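Local coordinates for protein aminotransferase (Paracoccus denitrificans, PDB 4GRX) that probably moves amino groups between omega-amino compounds and keto acceptors, as a class III aminotransferase working through a pyridoxal phosphate cofactor, at residues Gly58-Ser66 with Thr420-Pro428; Leu372-Gly382 with Trp391-Lys399. All coordinates share one frame; numbering follows the deposited sequence.

Interaction 1: residues Gly58-Ser66 with Thr420-Pro428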
loop_
_atom_site.group_PDB
_atom_site.type_symbol
_atom_site.label_atom_id
_atom_site.label_comp_id
_atom_site.label_asym_id
_atom_site.label_seq_id
_atom_site.Cartn_x
_atom_site.Cartn_y
_atom_site.Cartn_z
ATOM N N GLY A 58 29.206 13.277 -3.706
ATOM C CA GLY A 58 29.459 14.157 -2.570
ATOM C C GLY A 58 28.749 15.504 -2.614
ATOM O O GLY A 58 28.977 16.356 -1.741
ATOM N N ARG A 59 27.892 15.717 -3.616
ATOM C CA ARG A 59 27.175 16.981 -3.737
ATOM C C ARG A 59 26.039 17.045 -2.719
ATOM O O ARG A 59 25.274 16.101 -2.574
ATOM C CB ARG A 59 26.672 17.201 -5.168
ATOM C CG ARG A 59 26.571 18.673 -5.561
ATOM C CD ARG A 59 25.915 18.878 -6.925
ATOM N NE ARG A 59 26.828 18.590 -8.038
ATOM C CZ ARG A 59 26.869 17.449 -8.738
ATOM N NH1 ARG A 59 26.043 16.431 -8.466
ATOM N NH2 ARG A 59 27.751 17.334 -9.729
ATOM N N ARG A 60 25.942 18.164 -2.016
ATOM C CA ARG A 60 25.075 18.289 -0.851
ATOM C C ARG A 60 23.934 19.275 -1.122
ATOM O O ARG A 60 24.147 20.315 -1.739
ATOM C CB ARG A 60 25.942 18.713 0.342
ATOM C CG ARG A 60 25.248 19.039 1.650
ATOM C CD ARG A 60 26.222 19.794 2.555
ATOM N NE ARG A 60 25.687 19.970 3.902
ATOM C CZ ARG A 60 25.861 19.106 4.903
ATOM N NH1 ARG A 60 26.578 17.997 4.720
ATOM N NH2 ARG A 60 25.316 19.354 6.091
ATOM N N TYR A 61 22.726 18.930 -0.679
ATOM C CA TYR A 61 21.519 19.725 -0.959
ATOM C C TYR A 61 20.643 19.945 0.287
ATOM O O TYR A 61 20.455 19.035 1.101
ATOM C CB TYR A 61 20.646 19.067 -2.036
ATOM C CG TYR A 61 21.365 18.457 -3.237
ATOM C CD1 TYR A 61 22.010 17.218 -3.140
ATOM C CD2 TYR A 61 21.347 19.092 -4.490
ATOM C CE1 TYR A 61 22.634 16.648 -4.239
ATOM C CE2 TYR A 61 21.980 18.529 -5.590
ATOM C CZ TYR A 61 22.619 17.309 -5.458
ATOM O OH TYR A 61 23.252 16.744 -6.539
ATOM N N LEU A 62 20.087 21.148 0.414
ATOM C CA LEU A 62 19.060 21.421 1.415
ATOM C C LEU A 62 17.674 21.025 0.887
ATOM O O LEU A 62 17.107 21.719 0.047
ATOM C CB LEU A 62 19.101 22.896 1.800
ATOM C CG LEU A 62 18.051 23.448 2.755
ATOM C CD1 LEU A 62 18.081 22.710 4.084
ATOM C CD2 LEU A 62 18.288 24.940 2.949
ATOM N N ASP A 63 17.139 19.904 1.366
ATOM C CA ASP A 63 15.853 19.392 0.853
ATOM C C ASP A 63 14.686 20.105 1.520
ATOM O O ASP A 63 14.247 19.709 2.591
ATOM C CB ASP A 63 15.730 17.864 1.015
ATOM C CG ASP A 63 14.495 17.296 0.318
ATOM O OD1 ASP A 63 13.406 17.911 0.405
ATOM O OD2 ASP A 63 14.597 16.217 -0.323
ATOM N N ALA A 64 14.191 21.154 0.868
ATOM C CA ALA A 64 13.098 21.971 1.397
ATOM C C ALA A 64 11.736 21.343 1.120
ATOM O O ALA A 64 10.709 21.997 1.257
ATOM C CB ALA A 64 13.155 23.376 0.818
ATOM N N ASN A 65 11.729 20.071 0.743
ATOM C CA ASN A 65 10.489 19.351 0.464
ATOM C C ASN A 65 10.307 18.216 1.460
ATOM O O ASN A 65 9.453 17.350 1.280
ATOM C CB ASN A 65 10.527 18.799 -0.963
ATOM C CG ASN A 65 9.157 18.676 -1.576
ATOM O OD1 ASN A 65 8.647 17.568 -1.784
ATOM N ND2 ASN A 65 8.544 19.809 -1.871
ATOM N N SER A 66 11.129 18.231 2.508
ATOM C CA SER A 66 11.114 17.217 3.556
ATOM C C SER A 66 11.220 15.846 2.953
ATOM O O SER A 66 10.574 14.918 3.428
ATOM C CB SER A 66 9.823 17.285 4.375
ATOM O OG SER A 66 9.879 18.296 5.351
ATOM N N THR A 420 18.009 22.719 -7.781
ATOM C CA THR A 420 18.919 21.610 -7.597
ATOM C C THR A 420 20.361 22.030 -7.903
ATOM O O THR A 420 21.259 21.702 -7.152
ATOM C CB THR A 420 18.460 20.381 -8.418
ATOM O OG1 THR A 420 17.219 19.921 -7.884
ATOM C CG2 THR A 420 19.461 19.226 -8.340
ATOM N N ASP A 421 20.579 22.781 -8.977
ATOM C CA ASP A 421 21.947 23.158 -9.367
ATOM C C ASP A 421 22.605 24.073 -8.376
ATOM O O ASP A 421 23.824 24.125 -8.330
ATOM C CB ASP A 421 21.993 23.808 -10.747
ATOM C CG ASP A 421 21.761 22.818 -11.849
ATOM O OD1 ASP A 421 22.056 21.618 -11.646
ATOM O OD2 ASP A 421 21.271 23.230 -12.917
ATOM N N LEU A 422 21.787 24.778 -7.593
ATOM C CA LEU A 422 22.250 25.703 -6.551
ATOM C C LEU A 422 22.250 25.074 -5.155
ATOM O O LEU A 422 22.454 25.766 -4.155
ATOM C CB LEU A 422 21.358 26.940 -6.532
ATOM C CG LEU A 422 21.366 27.775 -7.808
ATOM C CD1 LEU A 422 20.055 28.538 -7.935
ATOM C CD2 LEU A 422 22.577 28.699 -7.850
ATOM N N GLY A 423 21.991 23.770 -5.091
ATOM C CA GLY A 423 21.975 23.052 -3.828
ATOM C C GLY A 423 20.697 23.172 -3.018
ATOM O O GLY A 423 20.751 23.136 -1.785
ATOM N N LEU A 424 19.547 23.295 -3.693
ATOM C CA LEU A 424 18.252 23.395 -2.999
ATOM C C LEU A 424 17.247 22.442 -3.607
ATOM O O LEU A 424 16.849 22.619 -4.755
ATOM C CB LEU A 424 17.700 24.847 -3.009
ATOM C CG LEU A 424 16.233 25.134 -2.593
ATOM C CD1 LEU A 424 16.012 24.880 -1.118
ATOM C CD2 LEU A 424 15.767 26.547 -2.928
ATOM N N ILE A 425 16.830 21.422 -2.863
ATOM C CA ILE A 425 15.749 20.582 -3.374
ATOM C C ILE A 425 14.441 21.344 -3.152
ATOM O O ILE A 425 14.042 21.624 -2.016
ATOM C CB ILE A 425 15.691 19.171 -2.741
ATOM C CG1 ILE A 425 16.959 18.338 -3.048
ATOM C CG2 ILE A 425 14.409 18.460 -3.148
ATOM C CD1 ILE A 425 17.428 18.332 -4.483
ATOM N N CYS A 426 13.808 21.710 -4.260
ATOM C CA CYS A 426 12.547 22.422 -4.243
ATOM C C CYS A 426 11.736 21.843 -5.366
ATOM O O CYS A 426 12.176 21.893 -6.514
ATOM C CB CYS A 426 12.777 23.906 -4.504
ATOM S SG CYS A 426 11.267 24.886 -4.621
ATOM N N ARG A 427 10.567 21.287 -5.054
ATOM C CA ARG A 427 9.770 20.645 -6.088
ATOM C C ARG A 427 8.446 21.349 -6.399
ATOM O O ARG A 427 7.483 21.225 -5.633
ATOM C CB ARG A 427 9.518 19.173 -5.752
ATOM C CG ARG A 427 9.529 18.254 -6.976
ATOM C CD ARG A 427 8.832 18.870 -8.180
ATOM N NE ARG A 427 9.559 18.582 -9.406
ATOM C CZ ARG A 427 9.477 19.278 -10.538
ATOM N NH1 ARG A 427 8.703 20.357 -10.649
ATOM N NH2 ARG A 427 10.205 18.886 -11.575
ATOM N N PRO A 428 8.393 22.075 -7.531
ATOM C CA PRO A 428 7.198 22.738 -8.009
ATOM C C PRO A 428 6.205 21.757 -8.562
ATOM O O PRO A 428 6.572 20.854 -9.289
ATOM C CB PRO A 428 7.723 23.621 -9.146
ATOM C CG PRO A 428 9.139 23.892 -8.771
ATOM C CD PRO A 428 9.572 22.533 -8.282
#

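Interaction 2: residues Leu372-Gly382 with Trp391-Lys399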
loop_
_atom_site.group_PDB
_atom_site.type_symbol
_atom_site.label_atom_id
_atom_site.label_comp_id
_atom_site.label_asym_id
_atom_site.label_seq_id
_atom_site.Cartn_x
_atom_site.Cartn_y
_atom_site.Cartn_z
ATOM N N LEU A 372 8.315 34.885 2.011
ATOM C CA LEU A 372 7.522 34.691 0.807
ATOM C C LEU A 372 6.867 35.976 0.319
ATOM O O LEU A 372 6.874 36.247 -0.882
ATOM C CB LEU A 372 6.468 33.630 1.032
ATOM C CG LEU A 372 6.991 32.283 1.512
ATOM C CD1 LEU A 372 5.794 31.403 1.793
ATOM C CD2 LEU A 372 7.943 31.615 0.519
ATOM N N LYS A 373 6.312 36.756 1.252
ATOM C CA LYS A 373 5.747 38.085 0.952
ATOM C C LYS A 373 6.773 38.992 0.286
ATOM O O LYS A 373 6.442 39.722 -0.640
ATOM C CB LYS A 373 5.209 38.758 2.215
ATOM C CG LYS A 373 4.366 39.994 1.956
ATOM C CD LYS A 373 4.508 40.986 3.098
ATOM C CE LYS A 373 3.349 41.965 3.108
ATOM N NZ LYS A 373 3.329 42.793 4.346
ATOM N N ARG A 374 8.013 38.937 0.769
ATOM C CA ARG A 374 9.128 39.649 0.139
ATOM C C ARG A 374 9.371 39.090 -1.272
ATOM O O ARG A 374 9.494 39.866 -2.229
ATOM C CB ARG A 374 10.400 39.588 1.015
ATOM C CG ARG A 374 11.559 40.482 0.569
ATOM C CD ARG A 374 12.689 40.561 1.601
ATOM N NE ARG A 374 13.310 39.264 1.917
ATOM C CZ ARG A 374 13.053 38.520 3.005
ATOM N NH1 ARG A 374 12.177 38.924 3.927
ATOM N NH2 ARG A 374 13.677 37.354 3.182
ATOM N N ILE A 375 9.398 37.758 -1.396
ATOM C CA ILE A 375 9.681 37.097 -2.676
ATOM C C ILE A 375 8.579 37.302 -3.716
ATOM O O ILE A 375 8.863 37.439 -4.898
ATOM C CB ILE A 375 10.044 35.605 -2.486
ATOM C CG1 ILE A 375 11.396 35.494 -1.772
ATOM C CG2 ILE A 375 10.206 34.900 -3.824
ATOM C CD1 ILE A 375 11.738 34.110 -1.266
ATOM N N ALA A 376 7.331 37.357 -3.264
ATOM C CA ALA A 376 6.173 37.518 -4.141
ATOM C C ALA A 376 6.068 38.908 -4.774
ATOM O O ALA A 376 5.173 39.161 -5.582
ATOM C CB ALA A 376 4.900 37.209 -3.376
ATOM N N ASP A 377 6.978 39.806 -4.404
ATOM C CA ASP A 377 6.911 41.204 -4.846
ATOM C C ASP A 377 7.058 41.405 -6.359
ATOM O O ASP A 377 6.466 42.329 -6.923
ATOM C CB ASP A 377 7.971 42.040 -4.132
ATOM C CG ASP A 377 7.624 43.512 -4.103
ATOM O OD1 ASP A 377 6.418 43.847 -4.198
ATOM O OD2 ASP A 377 8.560 44.334 -3.978
ATOM N N ARG A 378 7.835 40.536 -6.998
ATOM C CA ARG A 378 8.162 40.645 -8.415
ATOM C C ARG A 378 6.993 40.431 -9.403
ATOM O O ARG A 378 5.928 39.939 -9.014
ATOM C CB ARG A 378 9.304 39.688 -8.725
ATOM C CG ARG A 378 9.046 38.278 -8.256
ATOM C CD ARG A 378 10.255 37.437 -8.534
ATOM N NE ARG A 378 11.093 37.333 -7.356
ATOM C CZ ARG A 378 12.397 37.117 -7.395
ATOM N NH1 ARG A 378 13.016 37.008 -8.559
ATOM N NH2 ARG A 378 13.084 37.021 -6.268
ATOM N N PRO A 379 7.197 40.829 -10.687
ATOM C CA PRO A 379 6.214 40.694 -11.784
ATOM C C PRO A 379 5.653 39.290 -12.018
ATOM O O PRO A 379 4.485 39.162 -12.367
ATOM C CB PRO A 379 7.006 41.133 -13.027
ATOM C CG PRO A 379 8.054 42.050 -12.516
ATOM C CD PRO A 379 8.375 41.618 -11.111
ATOM N N ASN A 380 6.465 38.253 -11.826
ATOM C CA ASN A 380 6.093 36.880 -12.230
ATOM C C ASN A 380 5.645 35.918 -11.130
ATOM O O ASN A 380 5.578 34.710 -11.350
ATOM C CB ASN A 380 7.223 36.235 -13.046
ATOM C CG ASN A 380 7.510 36.984 -14.337
ATOM O OD1 ASN A 380 8.622 37.434 -14.563
ATOM N ND2 ASN A 380 6.499 37.133 -15.177
ATOM N N ILE A 381 5.345 36.455 -9.950
ATOM C CA ILE A 381 4.673 35.705 -8.906
ATOM C C ILE A 381 3.298 36.318 -8.758
ATOM O O ILE A 381 3.176 37.521 -8.546
ATOM C CB ILE A 381 5.415 35.792 -7.554
ATOM C CG1 ILE A 381 6.818 35.156 -7.639
ATOM C CG2 ILE A 381 4.577 35.182 -6.437
ATOM C CD1 ILE A 381 6.888 33.816 -8.351
ATOM N N GLY A 382 2.265 35.492 -8.885
ATOM C CA GLY A 382 0.881 35.946 -8.786
ATOM C C GLY A 382 0.434 36.150 -7.356
ATOM O O GLY A 382 -0.311 37.077 -7.067
ATOM N N TRP A 391 3.931 26.045 2.244
ATOM C CA TRP A 391 3.815 27.305 1.499
ATOM C C TRP A 391 4.017 27.121 0.027
ATOM O O TRP A 391 4.676 26.155 -0.413
ATOM C CB TRP A 391 4.837 28.305 2.015
ATOM C CG TRP A 391 4.617 28.696 3.455
ATOM C CD1 TRP A 391 5.188 28.123 4.582
ATOM C CD2 TRP A 391 3.728 29.755 3.973
ATOM N NE1 TRP A 391 4.731 28.727 5.723
ATOM C CE2 TRP A 391 3.852 29.713 5.430
ATOM C CE3 TRP A 391 2.877 30.692 3.396
ATOM C CZ2 TRP A 391 3.145 30.584 6.254
ATOM C CZ3 TRP A 391 2.167 31.565 4.234
ATOM C CH2 TRP A 391 2.296 31.509 5.625
ATOM N N ALA A 392 3.446 28.044 -0.748
ATOM C CA ALA A 392 3.647 28.066 -2.195
ATOM C C ALA A 392 3.624 29.465 -2.820
ATOM O O ALA A 392 2.885 30.356 -2.381
ATOM C CB ALA A 392 2.665 27.151 -2.898
ATOM N N LEU A 393 4.471 29.633 -3.833
ATOM C CA LEU A 393 4.471 30.786 -4.708
ATOM C C LEU A 393 3.889 30.387 -6.076
ATOM O O LEU A 393 4.246 29.353 -6.636
ATOM C CB LEU A 393 5.900 31.281 -4.874
ATOM C CG LEU A 393 6.569 31.773 -3.592
ATOM C CD1 LEU A 393 8.066 31.465 -3.582
ATOM C CD2 LEU A 393 6.295 33.261 -3.377
ATOM N N GLU A 394 2.983 31.198 -6.607
ATOM C CA GLU A 394 2.409 30.905 -7.922
ATOM C C GLU A 394 3.080 31.711 -9.037
ATOM O O GLU A 394 3.034 32.934 -9.026
ATOM C CB GLU A 394 0.927 31.205 -7.918
ATOM C CG GLU A 394 0.269 30.869 -9.231
ATOM C CD GLU A 394 -0.266 29.447 -9.292
ATOM O OE1 GLU A 394 -0.295 28.741 -8.249
ATOM O OE2 GLU A 394 -0.672 29.048 -10.401
ATOM N N ALA A 395 3.699 31.035 -9.996
ATOM C CA ALA A 395 4.355 31.733 -11.104
ATOM C C ALA A 395 3.361 32.116 -12.192
ATOM O O ALA A 395 2.529 31.301 -12.612
ATOM C CB ALA A 395 5.480 30.894 -11.687
ATOM N N VAL A 396 3.435 33.361 -12.647
ATOM C CA VAL A 396 2.521 33.820 -13.688
ATOM C C VAL A 396 3.313 34.515 -14.783
ATOM O O VAL A 396 4.317 35.153 -14.489
ATOM C CB VAL A 396 1.437 34.765 -13.113
ATOM C CG1 VAL A 396 0.621 34.057 -12.038
ATOM C CG2 VAL A 396 2.060 36.033 -12.549
ATOM N N LYS A 397 2.883 34.372 -16.038
ATOM C CA LYS A 397 3.405 35.196 -17.146
ATOM C C LYS A 397 2.982 36.657 -16.978
ATOM O O LYS A 397 3.811 37.549 -17.027
ATOM C CB LYS A 397 2.925 34.686 -18.508
ATOM C CG LYS A 397 3.358 35.560 -19.683
ATOM C CD LYS A 397 4.825 35.330 -20.047
ATOM C CE LYS A 397 5.437 36.511 -20.790
ATOM N NZ LYS A 397 6.893 36.306 -21.031
ATOM N N ASP A 398 1.689 36.884 -16.784
ATOM C CA ASP A 398 1.168 38.210 -16.518
ATOM C C ASP A 398 0.391 38.230 -15.203
ATOM O O ASP A 398 -0.553 37.460 -15.024
ATOM C CB ASP A 398 0.269 38.668 -17.661
ATOM C CG ASP A 398 -0.244 40.072 -17.455
ATOM O OD1 ASP A 398 0.533 41.021 -17.689
ATOM O OD2 ASP A 398 -1.421 40.230 -17.049
ATOM N N LYS A 399 0.785 39.131 -14.307
ATOM C CA LYS A 399 0.211 39.227 -12.960
ATOM C C LYS A 399 -1.224 39.785 -12.897
ATOM O O LYS A 399 -2.103 39.104 -12.359
ATOM C CB LYS A 399 1.153 39.999 -12.032
ATOM C CG LYS A 399 0.729 40.058 -10.577
ATOM C CD LYS A 399 1.948 40.377 -9.728
ATOM C CE LYS A 399 1.598 40.543 -8.255
ATOM N NZ LYS A 399 2.825 40.470 -7.404
#

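Interaction 1: residues Gly58-Ser66 with Thr420-Pro428
Leu62 and Asp63 pair in parallel with Leu424 and Ile425, making the short strand 424-425 an edge strand, within this chain, of a mixed sheet with strands 43-49, 52-55 and 60-63. Three backbone hydrogen bonds join the two segments. Leu62 N donates to Gly423 O at 3.0 Å and nearly straight (N-H...O 166°). Beyond it Ile425 N bonds Leu62 O, and Ala64 N in turn bonds Ile425 O. Gly423, with positive phi, is the C-prime residue of a Schellman motif that ends helix 411-421, so the chain leaves the helix directly into the pairing.

Tyr61, Asp63 and Ile425 share one sheet face. The Tyr61 ring stands beside its own backbone N (chi1 -41°), which brings its CD2-CE2 edge to the helix end: Thr420 O lies in the ring plane, 3.6 Å from Tyr61 CE2. Behind the ring, Tyr61 CB rests on Ile425 CG1 at 3.9 Å, while its OH is hydrogen-bonded to Asp55. Asp63 extends away from its backbone N (chi1 -172°) and lays its carboxylate against the CG2 methyl of Ile425, with Asp63 OD2 3.6 Å from Ile425 CG2. The same group has polar work at both oxygens: Asp63 OD1 accepts from Asn65 N at 2.8 Å in an Asx turn, and OD2 is hydrogen-bonded to Tyr94 OH of the second subunit. With alanine in place of Asp63 both acceptors go, and Asn65 N and Tyr94 OH of the second subunit would probably lose these partners, while Ile425 CG2 would lose one of its neighbours.

The opposite face carries Leu62 and Leu424 towards helix 443-463, which also meets Ala64. There Leu424 bends its end back to the partner strand, putting Leu424 CD1 3.8 Å from Ala64 CB.

Interaction 2: residues Leu372-Gly382 with Trp391-Lys399
Leu393 is the apolar centre, its two methyls dividing the surfaces offered by residues 372-382. Leu393 CD1 reaches the end of helix 357-375, lying 4.1 Å from Ile375 CG2 and also 4.1 Å from Leu372 CD2. The other methyl faces Ala376 CB and the Ile381 branch that stands anti to its backbone N, with Leu393 CD2 4.0 Å from Ile381 CG2. Leu372 sends its other methyl, CD1, obliquely against CB and the CG-CD2-CE3 side of Trp391, whose NE1 is hydrogen-bonded to Gly388 O. The end of helix 357-375 thus packs along one side of the beta hairpin 381-387/390-395, from Trp391 near its turn to Ile381 near its open end.

Farther out, Ile381 and Ala395 form an antiparallel non-hydrogen-bonded pair, flanked by the bonds Gly382 N to Glu394 O (2.7 Å) and Val396 N to Asn380 O (2.8 Å). Glu394 turns its carboxylate away, to Arg198 and Arg385. Val396 sets both methyls beside Gly382, CG2 towards its N and CG1 beside its CA. Asn380 keeps its amide beside its own backbone N (chi1 -62°), and from there Asn380 ND2 donates to Val396 O at 3.0 Å, in the carbonyl plane; Asn380 therefore grips Val396 through main chain and side chain alike. At the outer rim the extended Lys399 passes Pro379 O and brings Lys399 NZ to Ile381 O at 3.2 Å, meeting the carbonyl nearly head-on (C=O...N 169°).

Every hydrogen bond across this edge ends on a main-chain carbonyl. Since Asp377 OD1 stays 5.9 Å from Lys399 NZ, the ammonium is probably held here more by peptide dipoles than by a paired charge.

Interactions 1 and 2 do not touch: their centres lie 20 Å apart and their nearest atoms about 7 Å. Along the chain, strand 390-395 of interaction 2 is followed by helix 411-421, whose end enters interaction 1. Helix 443-463 bridges them in space, with Met449 and Lys452 against 58-66 and 420-428 and Phe450 against Leu372 and Ile375. Strand 432-435 pairs with 390-395, and Cys436 just beyond it makes a backbone hydrogen bond with Ala64. Interaction 1 is nearer the active site: the Arg427 side chain is about 6 Å from the bound delta-amino valeric acid, and Leu429, which lines the ligand pocket, comes directly after segment 420-428. In interaction 2 the Glu394 side chain is about 14 Å from that ligand.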